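Long-range contacts in exonuclease (Laribacter hongkongensis, PDB 3SYY), which digests double-stranded DNA from the 5' end with strict 5'-to-3' polarity, as a magnesium-binding alkaline exonuclease of the PDDEXK nuclease clan: residues 16-27 / 179-188; 97-106 / 140-149. All coordinates share one frame; numbering follows the deposited sequence.

Contact 1: 16-27 / 179-188; sequences VTASRVADVMTK and EIETEVSAFL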
loop_
_atom_site.group_PDB
_atom_site.type_symbol
_atom_site.label_atom_id
_atom_site.label_comp_id
_atom_site.label_asym_id
_atom_site.label_seq_id
_atom_site.Cartn_x
_atom_site.Cartn_y
_atom_site.Cartn_z
ATOM N N VAL A 16 -7.931 -20.832 14.804
ATOM C CA VAL A 16 -8.221 -20.839 13.402
ATOM C C VAL A 16 -9.718 -20.492 13.259
ATOM O O VAL A 16 -10.555 -21.085 13.943
ATOM C CB VAL A 16 -7.930 -22.187 12.776
ATOM C CG1 VAL A 16 -8.397 -22.226 11.316
ATOM C CG2 VAL A 16 -6.416 -22.472 12.850
ATOM N N THR A 17 -10.037 -19.509 12.415
ATOM C CA THR A 17 -11.449 -19.169 12.222
ATOM C C THR A 17 -11.887 -19.503 10.800
ATOM O O THR A 17 -11.073 -19.606 9.877
ATOM C CB THR A 17 -11.754 -17.698 12.540
ATOM O OG1 THR A 17 -10.878 -16.865 11.751
ATOM C CG2 THR A 17 -11.567 -17.395 14.029
ATOM N N ALA A 18 -13.193 -19.685 10.621
ATOM C CA ALA A 18 -13.735 -20.038 9.310
ATOM C C ALA A 18 -13.300 -19.019 8.215
ATOM O O ALA A 18 -13.017 -19.396 7.097
ATOM C CB ALA A 18 -15.297 -20.075 9.390
ATOM N N SER A 19 -13.251 -17.748 8.569
ATOM C CA SER A 19 -12.910 -16.699 7.587
ATOM C C SER A 19 -11.466 -16.809 7.079
ATOM O O SER A 19 -11.104 -16.175 6.091
ATOM C CB SER A 19 -13.154 -15.323 8.187
ATOM O OG SER A 19 -12.421 -15.200 9.389
ATOM N N ARG A 20 -10.652 -17.648 7.733
ATOM C CA ARG A 20 -9.248 -17.762 7.346
ATOM C C ARG A 20 -8.909 -19.139 6.860
ATOM O O ARG A 20 -7.740 -19.449 6.548
ATOM C CB ARG A 20 -8.330 -17.394 8.533
ATOM C CG ARG A 20 -8.560 -15.969 9.094
ATOM C CD ARG A 20 -8.235 -14.876 8.041
ATOM N NE ARG A 20 -6.819 -14.827 7.634
ATOM C CZ ARG A 20 -5.817 -14.297 8.348
ATOM N NH1 ARG A 20 -6.014 -13.712 9.527
ATOM N NH2 ARG A 20 -4.578 -14.327 7.849
ATOM N N VAL A 21 -9.916 -20.013 6.776
ATOM C CA VAL A 21 -9.624 -21.378 6.351
ATOM C C VAL A 21 -8.990 -21.419 4.976
ATOM O O VAL A 21 -8.106 -22.254 4.706
ATOM C CB VAL A 21 -10.866 -22.303 6.458
ATOM C CG1 VAL A 21 -10.635 -23.575 5.700
ATOM C CG2 VAL A 21 -11.104 -22.631 7.893
ATOM N N ALA A 22 -9.410 -20.524 4.075
ATOM C CA ALA A 22 -8.789 -20.520 2.757
ATOM C C ALA A 22 -7.250 -20.268 2.831
ATOM O O ALA A 22 -6.485 -20.828 2.048
ATOM C CB ALA A 22 -9.451 -19.473 1.839
ATOM N N ASP A 23 -6.816 -19.431 3.762
ATOM C CA ASP A 23 -5.370 -19.207 3.957
ATOM C C ASP A 23 -4.660 -20.475 4.455
ATOM O O ASP A 23 -3.515 -20.753 4.050
ATOM C CB ASP A 23 -5.165 -18.060 4.906
ATOM C CG ASP A 23 -5.517 -16.728 4.258
ATOM O OD1 ASP A 23 -5.524 -16.682 3.018
ATOM O OD2 ASP A 23 -5.799 -15.769 4.980
ATOM N N VAL A 24 -5.330 -21.209 5.335
ATOM C CA VAL A 24 -4.820 -22.499 5.782
ATOM C C VAL A 24 -4.579 -23.445 4.604
ATOM O O VAL A 24 -3.496 -23.999 4.489
ATOM C CB VAL A 24 -5.717 -23.121 6.831
ATOM C CG1 VAL A 24 -5.254 -24.544 7.221
ATOM C CG2 VAL A 24 -5.746 -22.247 8.088
ATOM N N MET A 25 -5.550 -23.570 3.694
ATOM C CA MET A 25 -5.561 -24.650 2.709
ATOM C C MET A 25 -4.947 -24.355 1.346
ATOM O O MET A 25 -4.794 -25.259 0.533
ATOM C CB MET A 25 -7.000 -25.115 2.478
ATOM C CG MET A 25 -7.616 -25.697 3.704
ATOM S SD MET A 25 -9.275 -26.158 3.304
ATOM C CE MET A 25 -9.009 -27.535 2.170
ATOM N N THR A 26 -4.616 -23.109 1.070
ATOM C CA THR A 26 -4.291 -22.756 -0.311
ATOM C C THR A 26 -2.906 -23.243 -0.734
ATOM O O THR A 26 -1.983 -23.316 0.095
ATOM C CB THR A 26 -4.464 -21.272 -0.588
ATOM O OG1 THR A 26 -3.993 -20.998 -1.919
ATOM C CG2 THR A 26 -3.676 -20.448 0.415
ATOM N N LYS A 27 -2.785 -23.595 -2.016
ATOM C CA LYS A 27 -1.548 -24.171 -2.576
ATOM C C LYS A 27 -1.106 -23.464 -3.860
ATOM O O LYS A 27 0.084 -23.477 -4.205
ATOM C CB LYS A 27 -1.726 -25.671 -2.832
ATOM C CG LYS A 27 -1.448 -26.552 -1.614
ATOM C CD LYS A 27 -2.536 -27.599 -1.459
ATOM C CE LYS A 27 -2.853 -27.835 0.019
ATOM N NZ LYS A 27 -4.333 -27.777 0.310
ATOM N N GLU A 179 -12.014 -32.835 4.369
ATOM C CA GLU A 179 -10.739 -32.328 3.882
ATOM C C GLU A 179 -10.290 -31.058 4.629
ATOM O O GLU A 179 -9.125 -30.958 5.026
ATOM C CB GLU A 179 -10.841 -32.127 2.381
ATOM C CG GLU A 179 -9.730 -31.375 1.701
ATOM C CD GLU A 179 -10.092 -31.081 0.238
ATOM O OE1 GLU A 179 -10.961 -31.803 -0.328
ATOM O OE2 GLU A 179 -9.516 -30.123 -0.343
ATOM N N ILE A 180 -11.221 -30.133 4.880
ATOM C CA ILE A 180 -10.962 -28.939 5.706
ATOM C C ILE A 180 -10.495 -29.355 7.104
ATOM O O ILE A 180 -9.502 -28.829 7.624
ATOM C CB ILE A 180 -12.225 -28.048 5.854
ATOM C CG1 ILE A 180 -12.557 -27.375 4.510
ATOM C CG2 ILE A 180 -12.023 -26.963 6.924
ATOM C CD1 ILE A 180 -13.992 -26.677 4.504
ATOM N N GLU A 181 -11.218 -30.294 7.707
ATOM C CA GLU A 181 -10.919 -30.671 9.075
ATOM C C GLU A 181 -9.517 -31.331 9.108
ATOM O O GLU A 181 -8.786 -31.123 10.033
ATOM C CB GLU A 181 -12.025 -31.582 9.636
ATOM C CG GLU A 181 -13.355 -30.832 9.866
ATOM C CD GLU A 181 -14.502 -31.711 10.355
ATOM O OE1 GLU A 181 -15.542 -31.174 10.789
ATOM O OE2 GLU A 181 -14.372 -32.927 10.320
ATOM N N THR A 182 -9.169 -32.105 8.090
ATOM C CA THR A 182 -7.847 -32.726 8.020
ATOM C C THR A 182 -6.753 -31.671 7.988
ATOM O O THR A 182 -5.810 -31.711 8.813
ATOM C CB THR A 182 -7.736 -33.608 6.818
ATOM O OG1 THR A 182 -8.671 -34.681 6.986
ATOM C CG2 THR A 182 -6.298 -34.191 6.668
ATOM N N GLU A 183 -6.888 -30.736 7.041
ATOM C CA GLU A 183 -5.926 -29.614 6.902
ATOM C C GLU A 183 -5.828 -28.754 8.106
ATOM O O GLU A 183 -4.713 -28.341 8.475
ATOM C CB GLU A 183 -6.291 -28.711 5.744
ATOM C CG GLU A 183 -6.243 -29.431 4.452
ATOM C CD GLU A 183 -5.097 -29.008 3.580
ATOM O OE1 GLU A 183 -4.150 -28.354 4.092
ATOM O OE2 GLU A 183 -5.142 -29.334 2.376
ATOM N N VAL A 184 -6.966 -28.440 8.707
ATOM C CA VAL A 184 -6.961 -27.554 9.861
ATOM C C VAL A 184 -6.350 -28.260 11.093
ATOM O O VAL A 184 -5.596 -27.646 11.864
ATOM C CB VAL A 184 -8.375 -27.000 10.151
ATOM C CG1 VAL A 184 -8.461 -26.405 11.526
ATOM C CG2 VAL A 184 -8.767 -25.973 9.040
ATOM N N SER A 185 -6.671 -29.543 11.255
ATOM C CA SER A 185 -5.979 -30.382 12.250
ATOM C C SER A 185 -4.456 -30.382 12.093
ATOM O O SER A 185 -3.757 -30.207 13.076
ATOM C CB SER A 185 -6.559 -31.809 12.240
ATOM O OG SER A 185 -7.796 -31.791 12.937
ATOM N N ALA A 186 -3.964 -30.580 10.881
ATOM C CA ALA A 186 -2.524 -30.591 10.615
ATOM C C ALA A 186 -1.899 -29.234 10.922
ATOM O O ALA A 186 -0.812 -29.144 11.525
ATOM C CB ALA A 186 -2.273 -30.956 9.199
ATOM N N PHE A 187 -2.586 -28.167 10.489
ATOM C CA PHE A 187 -2.145 -26.811 10.769
ATOM C C PHE A 187 -2.131 -26.506 12.254
ATOM O O PHE A 187 -1.174 -25.879 12.755
ATOM C CB PHE A 187 -3.041 -25.826 9.981
ATOM C CG PHE A 187 -2.753 -24.373 10.223
ATOM C CD1 PHE A 187 -2.069 -23.625 9.246
ATOM C CD2 PHE A 187 -3.244 -23.740 11.334
ATOM C CE1 PHE A 187 -1.865 -22.285 9.398
ATOM C CE2 PHE A 187 -3.045 -22.374 11.518
ATOM C CZ PHE A 187 -2.322 -21.650 10.509
ATOM N N LEU A 188 -3.159 -26.936 12.979
ATOM C CA LEU A 188 -3.175 -26.691 14.419
ATOM C C LEU A 188 -2.064 -27.516 15.122
ATOM O O LEU A 188 -1.517 -27.079 16.105
ATOM C CB LEU A 188 -4.535 -27.010 15.042
ATOM C CG LEU A 188 -5.563 -25.885 14.772
ATOM C CD1 LEU A 188 -7.057 -26.415 14.917
ATOM C CD2 LEU A 188 -5.292 -24.691 15.676
#

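Contact 2: 97-106 / 140-149; sequences FGASPDGLVG and TQMACTGRQW. With MG (magnesium ion), chain B.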
loop_
_atom_site.group_PDB
_atom_site.type_symbol
_atom_site.label_atom_id
_atom_site.label_comp_id
_atom_site.label_asym_id
_atom_site.label_seq_id
_atom_site.Cartn_x
_atom_site.Cartn_y
_atom_site.Cartn_z
ATOM N N PHE A 97 -10.536 -24.040 17.117
ATOM C CA PHE A 97 -11.116 -23.889 15.768
ATOM C C PHE A 97 -12.585 -23.530 15.932
ATOM O O PHE A 97 -13.313 -24.180 16.707
ATOM C CB PHE A 97 -10.948 -25.204 15.020
ATOM C CG PHE A 97 -11.416 -25.242 13.550
ATOM C CD1 PHE A 97 -11.848 -26.472 13.016
ATOM C CD2 PHE A 97 -11.368 -24.134 12.690
ATOM C CE1 PHE A 97 -12.245 -26.618 11.666
ATOM C CE2 PHE A 97 -11.756 -24.253 11.334
ATOM C CZ PHE A 97 -12.187 -25.481 10.798
ATOM N N GLY A 98 -13.013 -22.507 15.199
ATOM C CA GLY A 98 -14.361 -22.020 15.365
ATOM C C GLY A 98 -14.856 -21.219 14.188
ATOM O O GLY A 98 -14.115 -20.951 13.218
ATOM N N ALA A 99 -16.134 -20.838 14.261
ATOM C CA ALA A 99 -16.758 -20.157 13.111
ATOM C C ALA A 99 -17.773 -19.159 13.616
ATOM O O ALA A 99 -18.423 -19.390 14.642
ATOM C CB ALA A 99 -17.447 -21.176 12.165
ATOM N N SER A 100 -17.923 -18.057 12.877
ATOM C CA SER A 100 -18.810 -17.029 13.299
ATOM C C SER A 100 -19.797 -16.708 12.152
ATOM O O SER A 100 -19.603 -15.720 11.419
ATOM C CB SER A 100 -17.988 -15.802 13.675
ATOM O OG SER A 100 -18.819 -14.869 14.315
ATOM N N PRO A 101 -20.852 -17.537 11.982
ATOM C CA PRO A 101 -21.769 -17.185 10.888
ATOM C C PRO A 101 -22.490 -15.863 11.209
ATOM O O PRO A 101 -22.542 -15.457 12.366
ATOM C CB PRO A 101 -22.722 -18.396 10.785
ATOM C CG PRO A 101 -22.580 -19.158 12.083
ATOM C CD PRO A 101 -21.238 -18.772 12.705
ATOM N N ASP A 102 -22.990 -15.177 10.183
ATOM C CA ASP A 102 -23.742 -13.951 10.377
ATOM C C ASP A 102 -25.196 -14.198 10.859
ATOM O O ASP A 102 -25.885 -13.265 11.216
ATOM C CB ASP A 102 -23.726 -13.128 9.081
ATOM C CG ASP A 102 -22.325 -12.571 8.773
ATOM O OD1 ASP A 102 -21.598 -12.308 9.741
ATOM O OD2 ASP A 102 -21.948 -12.471 7.612
ATOM N N GLY A 103 -25.638 -15.442 10.889
ATOM C CA GLY A 103 -26.933 -15.738 11.546
ATOM C C GLY A 103 -27.248 -17.217 11.486
ATOM O O GLY A 103 -26.814 -17.905 10.580
ATOM N N LEU A 104 -27.980 -17.707 12.480
ATOM C CA LEU A 104 -28.636 -19.035 12.363
ATOM C C LEU A 104 -29.994 -18.843 11.712
ATOM O O LEU A 104 -30.775 -17.977 12.130
ATOM C CB LEU A 104 -28.850 -19.637 13.745
ATOM C CG LEU A 104 -27.627 -19.851 14.666
ATOM C CD1 LEU A 104 -28.007 -20.775 15.840
ATOM C CD2 LEU A 104 -26.424 -20.402 13.917
ATOM N N VAL A 105 -30.265 -19.634 10.697
ATOM C CA VAL A 105 -31.519 -19.496 9.942
ATOM C C VAL A 105 -32.336 -20.762 10.183
ATOM O O VAL A 105 -31.897 -21.863 9.853
ATOM C CB VAL A 105 -31.298 -19.348 8.438
ATOM C CG1 VAL A 105 -32.622 -19.046 7.728
ATOM C CG2 VAL A 105 -30.282 -18.221 8.137
ATOM N N GLY A 106 -33.546 -20.590 10.703
ATOM C CA GLY A 106 -34.403 -21.748 10.957
ATOM C C GLY A 106 -33.721 -22.705 11.916
ATOM O O GLY A 106 -32.994 -22.284 12.818
ATOM N N THR A 140 -16.966 -24.533 6.527
ATOM C CA THR A 140 -16.456 -24.545 7.896
ATOM C C THR A 140 -17.478 -24.115 8.902
ATOM O O THR A 140 -17.541 -24.662 10.014
ATOM C CB THR A 140 -15.237 -23.588 8.051
ATOM O OG1 THR A 140 -14.203 -24.001 7.147
ATOM C CG2 THR A 140 -14.725 -23.573 9.499
ATOM N N GLN A 141 -18.284 -23.118 8.554
ATOM C CA GLN A 141 -19.354 -22.693 9.459
ATOM C C GLN A 141 -20.354 -23.867 9.679
ATOM O O GLN A 141 -20.790 -24.114 10.813
ATOM C CB GLN A 141 -20.106 -21.495 8.863
ATOM C CG GLN A 141 -19.429 -20.169 9.023
ATOM C CD GLN A 141 -19.983 -19.122 8.027
ATOM O OE1 GLN A 141 -19.567 -17.959 8.031
ATOM N NE2 GLN A 141 -20.931 -19.538 7.211
ATOM N N MET A 142 -20.643 -24.590 8.600
ATOM C CA MET A 142 -21.481 -25.816 8.655
ATOM C C MET A 142 -20.825 -26.934 9.503
ATOM O O MET A 142 -21.484 -27.544 10.361
ATOM C CB MET A 142 -21.824 -26.279 7.247
ATOM C CG MET A 142 -22.923 -25.377 6.672
ATOM S SD MET A 142 -23.540 -25.862 5.058
ATOM C CE MET A 142 -22.469 -25.051 3.885
ATOM N N ALA A 143 -19.519 -27.117 9.306
ATOM C CA ALA A 143 -18.696 -28.021 10.145
ATOM C C ALA A 143 -18.820 -27.719 11.610
ATOM O O ALA A 143 -19.073 -28.641 12.425
ATOM C CB ALA A 143 -17.263 -27.980 9.730
ATOM N N CYS A 144 -18.665 -26.448 11.973
ATOM C CA CYS A 144 -18.736 -26.065 13.375
ATOM C C CYS A 144 -20.111 -26.144 14.021
ATOM O O CYS A 144 -20.219 -26.412 15.230
ATOM C CB CYS A 144 -18.161 -24.689 13.612
ATOM S SG CYS A 144 -16.363 -24.618 13.295
ATOM N N THR A 145 -21.161 -25.895 13.246
ATOM C CA THR A 145 -22.483 -25.779 13.827
ATOM C C THR A 145 -23.320 -27.015 13.623
ATOM O O THR A 145 -24.383 -27.105 14.218
ATOM C CB THR A 145 -23.324 -24.642 13.173
ATOM O OG1 THR A 145 -23.278 -24.804 11.742
ATOM C CG2 THR A 145 -22.832 -23.245 13.628
ATOM N N GLY A 146 -22.910 -27.900 12.723
ATOM C CA GLY A 146 -23.752 -29.044 12.365
ATOM C C GLY A 146 -24.884 -28.695 11.397
ATOM O O GLY A 146 -25.768 -29.531 11.122
ATOM N N ARG A 147 -24.876 -27.476 10.843
ATOM C CA ARG A 147 -25.968 -27.091 9.934
ATOM C C ARG A 147 -25.843 -27.659 8.553
ATOM O O ARG A 147 -24.781 -28.179 8.154
ATOM C CB ARG A 147 -26.162 -25.583 9.895
ATOM C CG ARG A 147 -26.440 -25.038 11.255
ATOM C CD ARG A 147 -27.911 -24.755 11.415
ATOM N NE ARG A 147 -28.232 -24.401 12.789
ATOM C CZ ARG A 147 -29.258 -23.633 13.135
ATOM N NH1 ARG A 147 -30.012 -23.080 12.194
ATOM N NH2 ARG A 147 -29.508 -23.384 14.406
ATOM N N GLN A 148 -26.954 -27.577 7.817
ATOM C CA GLN A 148 -27.129 -28.313 6.568
ATOM C C GLN A 148 -26.967 -27.443 5.298
ATOM O O GLN A 148 -26.670 -27.949 4.229
ATOM C CB GLN A 148 -28.520 -29.009 6.579
ATOM C CG GLN A 148 -28.652 -30.079 7.668
ATOM C CD GLN A 148 -27.542 -31.149 7.600
ATOM O OE1 GLN A 148 -26.830 -31.356 8.572
ATOM N NE2 GLN A 148 -27.381 -31.800 6.444
ATOM N N TRP A 149 -27.144 -26.128 5.422
ATOM C CA TRP A 149 -26.876 -25.202 4.285
ATOM C C TRP A 149 -26.589 -23.813 4.806
ATOM O O TRP A 149 -26.860 -23.500 5.953
ATOM C CB TRP A 149 -28.102 -25.113 3.330
ATOM C CG TRP A 149 -29.414 -24.889 4.060
ATOM C CD1 TRP A 149 -30.335 -25.865 4.450
ATOM C CD2 TRP A 149 -29.982 -23.633 4.471
ATOM N NE1 TRP A 149 -31.414 -25.280 5.073
ATOM C CE2 TRP A 149 -31.243 -23.918 5.075
ATOM C CE3 TRP A 149 -29.588 -22.289 4.324
ATOM C CZ2 TRP A 149 -32.058 -22.924 5.589
ATOM C CZ3 TRP A 149 -30.407 -21.301 4.844
ATOM C CH2 TRP A 149 -31.633 -21.623 5.457
HETATM MG MG MG B . -19.875 -11.634 6.738
HETATM O O HOH W 1 -19.756 -10.609 8.755
HETATM O O HOH W 2 -31.758 -21.207 15.368
HETATM O O HOH W 3 -17.778 -10.922 5.962
#

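Contact 1: 16-27 / 179-188
Val24 and Phe187 meet where the short helix 21-25 packs against the long helix 174-205, in an exonuclease of the lambda-exonuclease-like PDDEXK fold. The two helical segments are steeply crossed, with axes 9.8 Å apart at closest approach and 76° between their directions. Val24 CG2 sits over the centre of the Phe187 ring, 4.0 Å from the centroid, which makes a CH-pi contact. Val24 CG1 lies against Phe187 CB. Val16, on strand 16-17, also reaches this ring: its CG2 is 3.6 Å from Phe187 CE2 and also touches Leu188 CD2. Val21 CG1 packs on Ile180 CG2. Thr140 of helix 132-145 touches both of these residues.

Met25 can be followed outward. Its CB leaves across the interface rather than straight at the long helix. CG then lies 3.9 Å from Glu183 CB. SD rests on Ile180 CG1 at 3.7 Å. The chain is extended to SD and bends at the last torsion (chi3 69°), which carries CE to the side chain of Glu179. At its margin the contact turns from apolar to charged. There Lys27, which is poorly ordered, forms a salt bridge with Glu183. As modelled, Lys27 NZ also donates to Met25 O at 2.6 Å. In the modelled bridge, Lys27 NZ meets Glu183 OE2 at 2.7 Å, on the syn side and 31° out of the carboxylate plane.

Contact 2: 97-106 / 140-149
Ala99 CB packs against the helical part of segment 140-149, 3.6 Å from Gln141 CA and 3.8 Å from Cys144 SG. Further packing contacts flank it. Thr140 CG2 touches Phe97 CZ at 3.4 Å, and Pro101 CB lies beside the Gln141 side chain. At the far end the contact is apolar: Val105 CG1 meets the edge of the Trp149 ring at CH2. Leu104 lies over one face of the Arg147 guanidinium.

One contact is sulfur-aromatic. Cys144 SG lies 4.8 Å from the centroid of the Phe97 ring, 4° off its normal, a rather distant approach.

Helix 132-145 is part of the PDDEXK alpha/beta core. Here it packs on strand 97-99 of the small sheet and on the turn that carries the metal ligand Asp102. Asp102 OD2 binds a magnesium ion at 2.4 Å, and Glu112 and Ile113 O complete the protein ligands. A water on this metal also donates to Asp102 OD1.

Polar contacts gather round Arg147. Its chain bends at chi2 (-102°), which brings the guanidinium beside Gly106. NH1 of Arg147 donates to Gly106 O at 3.1 Å, approaching from above the carbonyl plane. A water joins Gly106 O to Arg147 NH2. An ST turn precedes Arg147: Thr145 OG1 accepts from Arg147 N and donates to Gln141 O at 2.7 Å.

From the N terminus, strand 16-17 and helix 21-25 come first. Their partner, helix 174-205, follows some 150 residues later, so contact 1 closes a long loop. Contact 2 is nested inside it: segment 97-106 is joined by segment 140-149 after strand 109-114 and helix 118-127 have passed. The centres are 16 Å apart, yet the contacts touch. Strands 16-17 and 97-99 are parallel neighbours in one sheet, with a probable hydrogen bond from Gly98 N to Val16 O. Thr140 packs on Ala18. Together they tie the long C-terminal helix, the small sheet and helix 132-145 to the strands beside the magnesium site.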